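Local coordinates for protein cysteine desulfurase (Fervidobacterium islandicum, PDB 6A6E) that probably catalyses the PLP-dependent removal of sulfur from cysteine, leaving alanine, as the SufS-type desulfurase of a sulfur-mobilising Suf system, at residues Gly102-Leu110 with Val227-His235; Glu254-Met265 with Phe276-Gly286. All coordinates share one frame; numbering follows the deposited sequence. Where two conformers were deposited one is given.

Contact 1: Gly102-Leu110 with Val227-His235; sequences GTTMGINFL and VDFLVFSGH. With PLP (pyridoxal-5'-phosphate), chain E.
Thr103, the first residue of helix 103-110, meets Ser233 at the end of strand 229-233 through two hydrogen bonds to one oxygen: Thr103 N gives a nearly straight bond (163°) to Ser233 OG at 2.9 Å, and Thr103 OG1 donates to the same Ser233 OG at 2.6 Å. Ser233 OG donates a hydrogen bond to PLP O3P, 2.5 Å away, so it is held by three bonds. With OG1 beside the backbone N (chi1 -60°), Thr103 turns its methyl CG2 toward Val231 CG2. Behind this polar end the packing is close. Val231 CG1 lies 4.0 Å from Gly106 CA, where any side chain would collide with it, so glycine lets helix and strand approach to 7.1 Å between axes. Further along, Leu110 CD2 sits over the centre of the Phe229 ring, a CH-pi contact 3.8 Å from the centroid. The sparse part is at Ile107, which meets the strand mainly with CD1, 3.9 Å from Val231 CG2, and covers little. The whole contact is buried, and cofactor fills the pocket side, where Thr104 and His235 bind phosphate. Thr104 OG1 holds PLP O1P, and His235 NE2 donates to PLP O3P at 2.8 Å. Thr104 N also gives its N-H to O1P at the first turn, where the helix dipole probably helps to hold the phosphate charge, as in other fold-type I PLP enzymes.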
loop_
_atom_site.group_PDB
_atom_site.type_symbol
_atom_site.label_atom_id
_atom_site.label_comp_id
_atom_site.label_asym_id
_atom_site.label_seq_id
_atom_site.Cartn_x
_atom_site.Cartn_y
_atom_site.Cartn_z
ATOM N N GLY A 102 -0.220 -2.334 -5.422
ATOM C CA GLY A 102 0.693 -2.866 -6.473
ATOM C C GLY A 102 0.091 -3.940 -7.355
ATOM O O GLY A 102 -1.066 -4.400 -7.126
ATOM N N THR A 103 0.857 -4.375 -8.344
ATOM C CA THR A 103 0.446 -5.487 -9.178
ATOM C C THR A 103 0.072 -6.720 -8.350
ATOM O O THR A 103 -0.977 -7.293 -8.553
ATOM C CB THR A 103 1.523 -5.872 -10.130
ATOM O OG1 THR A 103 1.837 -4.757 -10.964
ATOM C CG2 THR A 103 1.083 -7.103 -10.985
ATOM N N THR A 104 0.967 -7.138 -7.453
ATOM C CA THR A 104 0.753 -8.297 -6.647
ATOM C C THR A 104 -0.588 -8.251 -5.924
ATOM O O THR A 104 -1.373 -9.218 -5.995
ATOM C CB THR A 104 1.912 -8.514 -5.671
ATOM O OG1 THR A 104 3.138 -8.619 -6.393
ATOM C CG2 THR A 104 1.722 -9.788 -4.820
ATOM N N MET A 105 -0.882 -7.162 -5.234
ATOM C CA MET A 105 -2.195 -7.044 -4.568
ATOM C C MET A 105 -3.346 -7.183 -5.567
ATOM O O MET A 105 -4.328 -7.868 -5.315
ATOM C CB MET A 105 -2.344 -5.713 -3.791
ATOM C CG MET A 105 -3.820 -5.373 -3.457
ATOM S SD MET A 105 -4.050 -4.009 -2.294
ATOM C CE MET A 105 -5.808 -3.591 -2.522
ATOM N N GLY A 106 -3.261 -6.481 -6.685
ATOM C CA GLY A 106 -4.239 -6.625 -7.771
ATOM C C GLY A 106 -4.575 -8.034 -8.197
ATOM O O GLY A 106 -5.740 -8.378 -8.296
ATOM N N ILE A 107 -3.574 -8.870 -8.408
ATOM C CA ILE A 107 -3.805 -10.250 -8.773
ATOM C C ILE A 107 -4.488 -10.980 -7.629
ATOM O O ILE A 107 -5.422 -11.785 -7.829
ATOM C CB ILE A 107 -2.528 -11.021 -9.228
ATOM C CG1 ILE A 107 -1.873 -10.408 -10.477
ATOM C CG2 ILE A 107 -2.834 -12.489 -9.544
ATOM C CD1 ILE A 107 -2.695 -10.598 -11.721
ATOM N N ASN A 108 -3.998 -10.770 -6.418
ATOM C CA ASN A 108 -4.637 -11.435 -5.274
ATOM C C ASN A 108 -6.113 -11.017 -5.143
ATOM O O ASN A 108 -6.966 -11.853 -4.818
ATOM C CB ASN A 108 -3.880 -11.153 -3.969
ATOM C CG ASN A 108 -2.651 -12.022 -3.811
ATOM O OD1 ASN A 108 -2.736 -13.130 -3.241
ATOM N ND2 ASN A 108 -1.498 -11.561 -4.338
ATOM N N PHE A 109 -6.390 -9.730 -5.372
ATOM C CA PHE A 109 -7.724 -9.166 -5.329
ATOM C C PHE A 109 -8.615 -9.971 -6.318
ATOM O O PHE A 109 -9.729 -10.426 -5.973
ATOM C CB PHE A 109 -7.604 -7.694 -5.667
ATOM C CG PHE A 109 -8.885 -6.934 -5.880
ATOM C CD1 PHE A 109 -9.906 -7.385 -6.722
ATOM C CD2 PHE A 109 -8.988 -5.651 -5.365
ATOM C CE1 PHE A 109 -11.051 -6.629 -6.951
ATOM C CE2 PHE A 109 -10.127 -4.877 -5.596
ATOM C CZ PHE A 109 -11.171 -5.392 -6.374
ATOM N N LEU A 110 -8.114 -10.186 -7.522
ATOM C CA LEU A 110 -8.918 -10.870 -8.553
ATOM C C LEU A 110 -9.219 -12.331 -8.196
ATOM O O LEU A 110 -10.360 -12.748 -8.318
ATOM C CB LEU A 110 -8.258 -10.734 -9.927
ATOM C CG LEU A 110 -8.285 -9.312 -10.425
ATOM C CD1 LEU A 110 -7.525 -9.144 -11.714
ATOM C CD2 LEU A 110 -9.742 -8.877 -10.655
ATOM N N VAL A 227 -9.422 -6.397 -22.851
ATOM C CA VAL A 227 -9.195 -7.131 -21.629
ATOM C C VAL A 227 -10.286 -6.852 -20.635
ATOM O O VAL A 227 -10.872 -5.782 -20.609
ATOM C CB VAL A 227 -7.825 -6.783 -20.959
ATOM C CG1 VAL A 227 -6.662 -7.159 -21.839
ATOM C CG2 VAL A 227 -7.700 -5.332 -20.582
ATOM N N ASP A 228 -10.558 -7.824 -19.778
ATOM C CA ASP A 228 -11.469 -7.629 -18.663
ATOM C C ASP A 228 -10.852 -6.913 -17.461
ATOM O O ASP A 228 -11.524 -6.110 -16.820
ATOM C CB ASP A 228 -12.010 -8.977 -18.299
ATOM C CG ASP A 228 -12.827 -9.608 -19.524
ATOM O OD1 ASP A 228 -13.605 -8.874 -20.141
ATOM O OD2 ASP A 228 -12.587 -10.756 -19.894
ATOM N N PHE A 229 -9.619 -7.250 -17.147
ATOM C CA PHE A 229 -8.889 -6.651 -16.061
ATOM C C PHE A 229 -7.456 -6.484 -16.515
ATOM O O PHE A 229 -6.939 -7.333 -17.272
ATOM C CB PHE A 229 -8.915 -7.519 -14.782
ATOM C CG PHE A 229 -10.277 -7.750 -14.231
ATOM C CD1 PHE A 229 -10.898 -6.790 -13.470
ATOM C CD2 PHE A 229 -10.976 -8.894 -14.584
ATOM C CE1 PHE A 229 -12.168 -6.959 -13.026
ATOM C CE2 PHE A 229 -12.255 -9.088 -14.102
ATOM C CZ PHE A 229 -12.860 -8.120 -13.330
ATOM N N LEU A 230 -6.832 -5.389 -16.044
ATOM C CA LEU A 230 -5.395 -5.163 -16.168
ATOM C C LEU A 230 -4.820 -4.602 -14.830
ATOM O O LEU A 230 -5.428 -3.735 -14.205
ATOM C CB LEU A 230 -5.109 -4.169 -17.283
ATOM C CG LEU A 230 -3.636 -3.931 -17.649
ATOM C CD1 LEU A 230 -3.367 -4.215 -19.100
ATOM C CD2 LEU A 230 -3.245 -2.493 -17.377
ATOM N N VAL A 231 -3.614 -5.035 -14.472
ATOM C CA VAL A 231 -2.935 -4.549 -13.289
ATOM C C VAL A 231 -1.525 -4.034 -13.616
ATOM O O VAL A 231 -0.857 -4.594 -14.475
ATOM C CB VAL A 231 -2.862 -5.645 -12.233
ATOM C CG1 VAL A 231 -4.268 -6.015 -11.729
ATOM C CG2 VAL A 231 -2.137 -6.898 -12.725
ATOM N N PHE A 232 -1.048 -3.027 -12.890
ATOM C CA PHE A 232 0.341 -2.645 -12.972
ATOM C C PHE A 232 0.783 -1.929 -11.675
ATOM O O PHE A 232 -0.070 -1.582 -10.839
ATOM C CB PHE A 232 0.591 -1.798 -14.268
ATOM C CG PHE A 232 0.010 -0.381 -14.251
ATOM C CD1 PHE A 232 -1.262 -0.110 -14.745
ATOM C CD2 PHE A 232 0.784 0.686 -13.813
ATOM C CE1 PHE A 232 -1.769 1.185 -14.740
ATOM C CE2 PHE A 232 0.293 1.960 -13.818
ATOM C CZ PHE A 232 -0.996 2.220 -14.312
ATOM N N SER A 233 2.091 -1.654 -11.556
ATOM C CA SER A 233 2.680 -1.069 -10.368
ATOM C C SER A 233 3.302 0.272 -10.711
ATOM O O SER A 233 4.050 0.418 -11.724
ATOM C CB SER A 233 3.787 -1.968 -9.801
ATOM O OG SER A 233 3.330 -3.258 -9.391
ATOM N N GLY A 234 3.062 1.241 -9.813
ATOM C CA GLY A 234 3.599 2.581 -9.956
ATOM C C GLY A 234 5.116 2.672 -10.014
ATOM O O GLY A 234 5.659 3.513 -10.780
ATOM N N HIS A 235 5.793 1.829 -9.216
ATOM C CA HIS A 235 7.259 1.988 -8.983
ATOM C C HIS A 235 8.087 1.618 -10.219
ATOM O O HIS A 235 9.255 2.031 -10.289
ATOM C CB HIS A 235 7.815 1.241 -7.750
ATOM C CG HIS A 235 7.735 -0.256 -7.859
ATOM N ND1 HIS A 235 8.811 -1.033 -8.250
ATOM C CD2 HIS A 235 6.713 -1.116 -7.591
ATOM C CE1 HIS A 235 8.431 -2.305 -8.274
ATOM N NE2 HIS A 235 7.155 -2.372 -7.890
HETATM N N1 PLP E . 4.625 -9.237 -12.914
HETATM C C2 PLP E . 5.605 -8.823 -13.675
HETATM C C2A PLP E . 5.733 -9.317 -15.076
HETATM C C3 PLP E . 6.574 -7.904 -13.079
HETATM O O3 PLP E . 7.587 -7.503 -13.827
HETATM C C4 PLP E . 6.394 -7.420 -11.712
HETATM C C4A PLP E . 7.257 -6.436 -11.085
HETATM C C5 PLP E . 5.279 -7.980 -10.941
HETATM C C6 PLP E . 4.478 -8.854 -11.614
HETATM C C5A PLP E . 5.037 -7.629 -9.470
HETATM O O4P PLP E . 5.007 -6.265 -9.076
HETATM P P PLP E . 5.028 -5.703 -7.554
HETATM O O1P PLP E . 3.790 -6.132 -6.873
HETATM O O2P PLP E . 6.327 -6.255 -7.043
HETATM O O3P PLP E . 5.034 -4.230 -7.829
#

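Contact 2: Glu254-Met265 with Phe276-Gly286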
loop_
_atom_site.group_PDB
_atom_site.type_symbol
_atom_site.label_atom_id
_atom_site.label_comp_id
_atom_site.label_asym_id
_atom_site.label_seq_id
_atom_site.Cartn_x
_atom_site.Cartn_y
_atom_site.Cartn_z
ATOM N N GLU A 254 -19.046 -4.229 -11.346
ATOM C CA GLU A 254 -20.325 -4.090 -10.666
ATOM C C GLU A 254 -20.864 -5.376 -10.075
ATOM O O GLU A 254 -21.700 -5.295 -9.193
ATOM C CB GLU A 254 -21.406 -3.488 -11.571
ATOM C CG GLU A 254 -21.289 -1.990 -11.743
ATOM C CD GLU A 254 -22.019 -1.462 -12.982
ATOM O OE1 GLU A 254 -22.490 -2.252 -13.850
ATOM O OE2 GLU A 254 -22.100 -0.228 -13.123
ATOM N N GLN A 255 -20.410 -6.526 -10.543
ATOM C CA GLN A 255 -20.873 -7.812 -10.053
ATOM C C GLN A 255 -19.874 -8.498 -9.073
ATOM O O GLN A 255 -20.123 -9.623 -8.570
ATOM C CB GLN A 255 -21.172 -8.724 -11.271
ATOM C CG GLN A 255 -22.240 -8.156 -12.230
ATOM C CD GLN A 255 -23.551 -7.850 -11.515
ATOM O OE1 GLN A 255 -24.014 -6.723 -11.490
ATOM N NE2 GLN A 255 -24.117 -8.858 -10.890
ATOM N N LEU A 256 -18.761 -7.821 -8.760
ATOM C CA LEU A 256 -17.694 -8.506 -8.032
ATOM C C LEU A 256 -17.851 -8.223 -6.575
ATOM O O LEU A 256 -18.055 -7.047 -6.232
ATOM C CB LEU A 256 -16.324 -7.971 -8.431
ATOM C CG LEU A 256 -15.444 -8.521 -9.503
ATOM C CD1 LEU A 256 -14.059 -7.847 -9.327
ATOM C CD2 LEU A 256 -15.339 -10.040 -9.446
ATOM N N GLU A 257 -17.776 -9.252 -5.726
ATOM C CA GLU A 257 -17.604 -9.072 -4.282
ATOM C C GLU A 257 -16.263 -8.288 -3.957
ATOM O O GLU A 257 -15.214 -8.594 -4.522
ATOM C CB GLU A 257 -17.588 -10.428 -3.555
ATOM C CG GLU A 257 -17.342 -10.390 -2.019
ATOM C CD GLU A 257 -18.516 -9.880 -1.189
ATOM O OE1 GLU A 257 -19.614 -9.701 -1.725
ATOM O OE2 GLU A 257 -18.338 -9.595 0.006
ATOM N N PRO A 258 -16.319 -7.300 -3.055
ATOM C CA PRO A 258 -15.052 -6.569 -2.721
ATOM C C PRO A 258 -14.049 -7.550 -2.196
ATOM O O PRO A 258 -14.425 -8.540 -1.529
ATOM C CB PRO A 258 -15.480 -5.601 -1.646
ATOM C CG PRO A 258 -16.959 -5.304 -1.969
ATOM C CD PRO A 258 -17.504 -6.617 -2.503
ATOM N N PHE A 259 -12.774 -7.291 -2.457
ATOM C CA PHE A 259 -11.704 -8.082 -1.856
ATOM C C PHE A 259 -11.537 -7.757 -0.321
ATOM O O PHE A 259 -11.680 -8.611 0.532
ATOM C CB PHE A 259 -10.377 -7.816 -2.651
ATOM C CG PHE A 259 -9.227 -8.566 -2.169
ATOM C CD1 PHE A 259 -9.392 -9.805 -1.591
ATOM C CD2 PHE A 259 -7.959 -7.994 -2.193
ATOM C CE1 PHE A 259 -8.319 -10.525 -1.117
ATOM C CE2 PHE A 259 -6.867 -8.729 -1.747
ATOM C CZ PHE A 259 -7.054 -9.976 -1.227
ATOM N N LEU A 260 -11.196 -6.522 -0.026
ATOM C CA LEU A 260 -11.040 -5.992 1.287
ATOM C C LEU A 260 -12.260 -5.173 1.723
ATOM O O LEU A 260 -12.929 -4.509 0.887
ATOM C CB LEU A 260 -9.829 -5.064 1.337
ATOM C CG LEU A 260 -8.488 -5.591 0.812
ATOM C CD1 LEU A 260 -7.343 -4.578 0.979
ATOM C CD2 LEU A 260 -8.194 -6.896 1.473
ATOM N N TYR A 261 -12.468 -5.143 3.055
ATOM C CA TYR A 261 -13.558 -4.413 3.669
ATOM C C TYR A 261 -13.111 -3.456 4.721
ATOM O O TYR A 261 -12.097 -3.672 5.345
ATOM C CB TYR A 261 -14.461 -5.431 4.352
ATOM C CG TYR A 261 -14.888 -6.586 3.484
ATOM C CD1 TYR A 261 -15.947 -6.462 2.610
ATOM C CD2 TYR A 261 -14.252 -7.835 3.596
ATOM C CE1 TYR A 261 -16.351 -7.552 1.823
ATOM C CE2 TYR A 261 -14.644 -8.916 2.819
ATOM C CZ TYR A 261 -15.700 -8.792 1.976
ATOM O OH TYR A 261 -16.049 -9.913 1.206
ATOM N N GLY A 262 -13.888 -2.396 4.911
ATOM C CA GLY A 262 -13.594 -1.376 5.887
ATOM C C GLY A 262 -14.317 -0.098 5.524
ATOM O O GLY A 262 -15.380 -0.101 4.889
ATOM N N GLY A 263 -13.718 1.013 5.894
ATOM C CA GLY A 263 -14.292 2.278 5.652
ATOM C C GLY A 263 -14.223 2.680 4.223
ATOM O O GLY A 263 -13.497 2.034 3.419
ATOM N N GLU A 264 -15.091 3.650 3.910
ATOM C CA GLU A 264 -15.315 4.241 2.583
ATOM C C GLU A 264 -15.976 3.317 1.542
ATOM O O GLU A 264 -16.766 3.787 0.741
ATOM C CB GLU A 264 -14.015 4.809 2.003
ATOM C CG GLU A 264 -14.101 5.319 0.568
ATOM C CD GLU A 264 -15.049 6.496 0.337
ATOM O OE1 GLU A 264 -15.506 7.151 1.295
ATOM O OE2 GLU A 264 -15.309 6.812 -0.840
ATOM N N MET A 265 -15.616 2.055 1.520
ATOM C CA MET A 265 -16.184 1.138 0.562
ATOM C C MET A 265 -17.615 0.692 0.887
ATOM O O MET A 265 -18.244 0.007 0.070
ATOM C CB MET A 265 -15.270 -0.075 0.343
ATOM C CG MET A 265 -14.935 -0.919 1.551
ATOM S SD MET A 265 -16.169 -2.102 2.137
ATOM C CE MET A 265 -16.144 -3.184 0.695
ATOM N N PHE A 276 -22.599 -1.827 0.082
ATOM C CA PHE A 276 -21.365 -1.263 -0.465
ATOM C C PHE A 276 -21.609 0.008 -1.216
ATOM O O PHE A 276 -22.689 0.253 -1.695
ATOM C CB PHE A 276 -20.710 -2.279 -1.367
ATOM C CG PHE A 276 -20.402 -3.586 -0.690
ATOM C CD1 PHE A 276 -19.730 -3.631 0.538
ATOM C CD2 PHE A 276 -20.760 -4.803 -1.311
ATOM C CE1 PHE A 276 -19.501 -4.828 1.157
ATOM C CE2 PHE A 276 -20.495 -5.997 -0.696
ATOM C CZ PHE A 276 -19.841 -6.015 0.507
ATOM N N ASN A 277 -20.601 0.850 -1.273
ATOM C CA ASN A 277 -20.621 2.093 -2.017
ATOM C C ASN A 277 -20.623 1.802 -3.545
ATOM O O ASN A 277 -20.479 0.664 -3.972
ATOM C CB ASN A 277 -19.373 2.878 -1.600
ATOM C CG ASN A 277 -19.522 4.341 -1.697
ATOM O OD1 ASN A 277 -20.393 4.846 -2.442
ATOM N ND2 ASN A 277 -18.588 5.077 -1.026
ATOM N N VAL A 278 -20.796 2.840 -4.327
ATOM C CA VAL A 278 -20.674 2.758 -5.796
ATOM C C VAL A 278 -19.218 2.616 -6.245
ATOM O O VAL A 278 -18.305 2.736 -5.416
ATOM C CB VAL A 278 -21.288 4.019 -6.464
ATOM C CG1 VAL A 278 -22.759 4.150 -6.037
ATOM C CG2 VAL A 278 -20.548 5.306 -6.127
ATOM N N LEU A 279 -19.015 2.410 -7.541
ATOM C CA LEU A 279 -17.678 2.300 -8.164
ATOM C C LEU A 279 -17.084 3.672 -8.227
ATOM O O LEU A 279 -17.813 4.618 -8.440
ATOM C CB LEU A 279 -17.752 1.785 -9.616
ATOM C CG LEU A 279 -18.295 0.370 -9.855
ATOM C CD1 LEU A 279 -18.105 -0.067 -11.301
ATOM C CD2 LEU A 279 -17.672 -0.636 -8.957
ATOM N N PRO A 280 -15.776 3.837 -8.072
ATOM C CA PRO A 280 -14.757 2.807 -7.789
ATOM C C PRO A 280 -14.541 2.525 -6.297
ATOM O O PRO A 280 -13.779 1.626 -5.912
ATOM C CB PRO A 280 -13.479 3.490 -8.300
ATOM C CG PRO A 280 -13.698 4.963 -8.077
ATOM C CD PRO A 280 -15.179 5.159 -8.330
ATOM N N TYR A 281 -15.235 3.293 -5.477
ATOM C CA TYR A 281 -15.008 3.380 -4.028
ATOM C C TYR A 281 -15.316 2.076 -3.330
ATOM O O TYR A 281 -14.731 1.743 -2.276
ATOM C CB TYR A 281 -15.863 4.513 -3.434
ATOM C CG TYR A 281 -15.771 5.841 -4.169
ATOM C CD1 TYR A 281 -14.538 6.516 -4.312
ATOM C CD2 TYR A 281 -16.899 6.420 -4.742
ATOM C CE1 TYR A 281 -14.464 7.691 -5.015
ATOM C CE2 TYR A 281 -16.819 7.621 -5.434
ATOM C CZ TYR A 281 -15.608 8.242 -5.547
ATOM O OH TYR A 281 -15.569 9.420 -6.224
ATOM N N ARG A 282 -16.240 1.321 -3.913
ATOM C CA ARG A 282 -16.481 -0.057 -3.495
ATOM C C ARG A 282 -15.250 -0.931 -3.270
ATOM O O ARG A 282 -15.288 -1.873 -2.425
ATOM C CB ARG A 282 -17.382 -0.733 -4.532
ATOM C CG ARG A 282 -17.699 -2.174 -4.263
ATOM C CD ARG A 282 -18.645 -2.731 -5.352
ATOM N NE ARG A 282 -19.845 -1.951 -5.274
ATOM C CZ ARG A 282 -20.844 -1.974 -6.143
ATOM N NH1 ARG A 282 -20.826 -2.771 -7.226
ATOM N NH2 ARG A 282 -21.864 -1.160 -5.908
ATOM N N PHE A 283 -14.192 -0.688 -4.049
ATOM C CA PHE A 283 -13.015 -1.527 -4.027
ATOM C C PHE A 283 -11.787 -0.864 -3.403
ATOM O O PHE A 283 -10.686 -1.404 -3.522
ATOM C CB PHE A 283 -12.690 -2.037 -5.432
ATOM C CG PHE A 283 -13.814 -2.830 -6.031
ATOM C CD1 PHE A 283 -14.130 -4.041 -5.507
ATOM C CD2 PHE A 283 -14.611 -2.307 -7.021
ATOM C CE1 PHE A 283 -15.166 -4.781 -5.992
ATOM C CE2 PHE A 283 -15.676 -3.043 -7.534
ATOM C CZ PHE A 283 -15.960 -4.290 -7.009
ATOM N N GLU A 284 -12.016 0.254 -2.717
ATOM C CA GLU A 284 -11.010 0.956 -1.888
ATOM C C GLU A 284 -11.363 0.998 -0.398
ATOM O O GLU A 284 -12.135 1.802 0.015
ATOM C CB GLU A 284 -10.766 2.373 -2.442
ATOM C CG GLU A 284 -10.091 2.294 -3.832
ATOM C CD GLU A 284 -9.803 3.622 -4.553
ATOM O OE1 GLU A 284 -9.952 4.731 -3.953
ATOM O OE2 GLU A 284 -9.323 3.539 -5.714
ATOM N N ALA A 285 -10.815 0.059 0.361
ATOM C CA ALA A 285 -11.075 -0.095 1.766
ATOM C C ALA A 285 -10.069 0.658 2.607
ATOM O O ALA A 285 -8.874 0.432 2.491
ATOM C CB ALA A 285 -11.110 -1.579 2.132
ATOM N N GLY A 286 -10.567 1.572 3.427
ATOM C CA GLY A 286 -9.742 2.391 4.313
ATOM C C GLY A 286 -8.904 3.440 3.563
ATOM O O GLY A 286 -9.064 3.706 2.389
HETATM O O HOH W 1 -23.363 -3.212 -8.605
HETATM O O HOH W 2 -12.941 -2.705 -0.979
HETATM O O HOH W 3 -11.660 -4.546 -2.344
#
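Phe276 lays one ring face on Pro258, whose CG stands 3.7 Å from the centroid and only 7° off the normal, a CH-pi contact suited to a rigid, flat-sided proline. Met265 runs alongside the same ring: its SD makes an oblique Met-aromatic contact, 5.3 Å from the Phe276 centroid, and its CE packs 3.6 Å from Phe276 CD1, brought there by chi1, chi2 and chi3 all near +60°. With an alanine in place of Phe276, Pro258 CG would probably lose the ring face it rests on and the Met265 methyl one wall of its packing. Phe283 instead offers its edge to Leu256 O and Pro258 CA. Ala285 CB lies against Leu260 O, the Tyr261 carbonyl carbon and Met265 CG, which leaves little room for a longer side chain.

These loops flank the excursion through strands 268-269 and 274-276; both lie at the dimer interface of this class-V member of the fold-type I PLP enzymes.

Hydrogen bonds form the second group, one from a side chain and two between backbones. Asn277 ND2 points straight at Glu264 O (2.8 Å, C=O...N 176°), Asn277 N reaches Met265 O, and Gly286 N bonds Gly263 O at 3.0 Å. Within 276-286, Arg282 grips Asn277 O side-on with NE and NH2; water 1 bridges Arg282 NH1 to Glu254 O.

Both segments of contact 1 come earlier in the chain than those of contact 2, and their centres are about 16 Å apart. Contact 1 joins helix 103-116 to strand 229-233 of the seven-stranded mixed sheet, near the centre of the chain; contact 2 lies further out, in loops beyond helix 250-253. Helix 103-116 connects them: the Phe109 ring meets the Phe283 ring, and Phe109 CA comes within 3.4 Å of Phe259 CD2. Both also touch the second subunit, where Tyr261 O accepts from Asn108 ND2 of the other chain. Gly286 touches a PLP, and Thr287 of the second subunit binds the PLP of contact 1, so each cofactor site draws on both chains.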